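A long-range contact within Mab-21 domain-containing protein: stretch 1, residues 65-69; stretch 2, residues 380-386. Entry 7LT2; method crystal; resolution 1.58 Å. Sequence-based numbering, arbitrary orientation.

Stretch 1 (65-69) VGKPE
Stretch 2 380-386: VMAEALP

How do the two backbones run and where do they meet? Residues 65-69 form an irregular, mostly extended segment: Val65 lies at phi/psi -92/121, Lys67 at -68/126 and Pro68 at -67/145, while Gly66 takes 83/-161 and Glu69 -128/-30. The other stretch curls. Val380 (-90/-7), Met381 (-94/-21) and Ala382 (-58/-38) have helical angles without the regular bonds, Glu383 follows at -120/28, and a type I turn spans Met381 to Ala384, closed by the hydrogen bond from Ala384 N to Met381 O at 3.2 Å. Ala384 (-68/-36), Leu385 (-154/72) and Pro386 (-64/130) then lead out. In register, Gly66 CA lies 7.1 Å from Met381 CA and Lys67 CA 5.9 Å from Ala384 CA, so both chains advance in the same sense across the contact.

What fills the space beside Gly66? The side chain of Met381, with all three chi angles m (-61°, -51°, -58°), starts sideways but brings its end nearer, placing CE 3.6 Å from Gly66 C and 4.0 Å from Lys67 N. The flexible thioether thus packs against backbone. Glycine suits position 66 because at these angles a CB would be jammed against the carbonyl O of Val65; an ideal CB would still lie 5.0 Å from Met381 SD, so the demand comes from the local backbone.

How can an exposed lysine contribute? Lys67 leaves its backbone sideways with chi1 and chi2 both t, and its aliphatic part passes the end of the turn: CD reaches 3.4 Å from Ala384 O, and CG 4.3 Å from Leu385 CB. The small Ala384 side chain points toward the first stretch, its CB 4.4 Å from Lys67 CB, allowing close approach. Chi3 and chi4 are p (59° and 65°), bending the chain's end so that NZ makes a long salt bridge, 3.7 Å, to OE2 of Glu69 within its own stretch. Glu69 has chi1 m (-78°), chi2 t (163°) and chi3 -27°.

What completes the apolar contact? Pro68, buried and with a C-gamma endo pucker, puts CG 3.7 Å from Leu385 CD2. Leu385 points toward the first stretch with chi1 t (-166°) and chi2 p (66°), and its branched side chain suits a buried place against the compact proline ring. No hydrogen bond crosses between the stretches; van der Waals packing joins them, burying 228 Å² summed over both sides.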

# COMPACT_ATOMS: atom_id res chain seq x y z
N VAL A 65 7.67 9.65 -0.75
CA VAL A 65 8.30 10.96 -0.86
C VAL A 65 8.21 11.65 0.49
O VAL A 65 7.12 11.87 1.02
CB VAL A 65 7.62 11.80 -1.95
CG1 VAL A 65 8.21 13.21 -1.98
CG2 VAL A 65 7.75 11.14 -3.31
N GLY A 66 9.37 12.01 1.05
CA GLY A 66 9.38 12.74 2.31
C GLY A 66 9.25 11.82 3.52
O GLY A 66 9.49 10.62 3.46
N LYS A 67 8.88 12.42 4.64
CA LYS A 67 8.77 11.67 5.89
C LYS A 67 7.62 10.67 5.81
O LYS A 67 6.49 11.06 5.51
CB LYS A 67 8.57 12.60 7.09
CG LYS A 67 8.47 11.87 8.42
CD LYS A 67 8.28 12.82 9.59
CE LYS A 67 7.02 13.64 9.43
NZ LYS A 67 5.80 12.79 9.48
N PRO A 68 7.87 9.38 6.06
CA PRO A 68 6.77 8.42 6.06
C PRO A 68 5.81 8.68 7.21
O PRO A 68 6.21 9.11 8.30
CB PRO A 68 7.47 7.06 6.20
CG PRO A 68 8.80 7.36 6.78
CD PRO A 68 9.17 8.76 6.36
N GLU A 69 4.53 8.43 6.96
CA GLU A 69 3.49 8.77 7.92
C GLU A 69 2.57 7.61 8.26
O GLU A 69 2.06 7.54 9.38
CB GLU A 69 2.68 9.96 7.41
CG GLU A 69 3.41 11.28 7.60
CD GLU A 69 2.83 12.40 6.76
OE1 GLU A 69 2.23 12.11 5.70
OE2 GLU A 69 2.98 13.57 7.16
N VAL A 380 17.10 18.00 4.58
CA VAL A 380 15.92 17.91 5.44
C VAL A 380 15.47 16.48 5.67
O VAL A 380 14.56 16.25 6.48
CB VAL A 380 14.74 18.73 4.86
CG1 VAL A 380 15.19 20.16 4.56
CG2 VAL A 380 14.17 18.06 3.62
N MET A 381 16.07 15.51 4.99
CA MET A 381 15.71 14.11 5.20
C MET A 381 16.59 13.41 6.22
O MET A 381 16.16 12.41 6.79
CB MET A 381 15.76 13.35 3.87
CG MET A 381 14.81 13.89 2.81
SD MET A 381 13.10 14.06 3.40
CE MET A 381 12.78 12.37 3.90
N ALA A 382 17.80 13.94 6.48
CA ALA A 382 18.76 13.25 7.34
C ALA A 382 18.19 12.97 8.73
O ALA A 382 18.45 11.91 9.31
CB ALA A 382 20.05 14.05 7.44
N GLU A 383 17.42 13.91 9.28
CA GLU A 383 16.84 13.74 10.62
C GLU A 383 15.32 13.80 10.59
O GLU A 383 14.68 14.16 11.58
CB GLU A 383 17.40 14.79 11.58
CG GLU A 383 18.93 14.80 11.68
CD GLU A 383 19.51 13.48 12.16
OE1 GLU A 383 18.81 12.71 12.85
OE2 GLU A 383 20.69 13.20 11.83
N ALA A 384 14.72 13.42 9.46
CA ALA A 384 13.26 13.49 9.32
C ALA A 384 12.55 12.48 10.22
O ALA A 384 11.47 12.77 10.76
CB ALA A 384 12.87 13.28 7.86
N LEU A 385 13.12 11.29 10.40
CA LEU A 385 12.51 10.26 11.23
C LEU A 385 13.60 9.34 11.77
O LEU A 385 13.71 8.18 11.36
CB LEU A 385 11.47 9.47 10.44
CG LEU A 385 10.52 8.59 11.27
CD1 LEU A 385 9.64 9.47 12.15
CD2 LEU A 385 9.69 7.68 10.39
N PRO A 386 14.40 9.82 12.72
CA PRO A 386 15.45 8.97 13.30
C PRO A 386 14.85 7.80 14.05
O PRO A 386 13.95 7.96 14.87
CB PRO A 386 16.20 9.92 14.25
CG PRO A 386 15.80 11.30 13.83
CD PRO A 386 14.43 11.19 13.27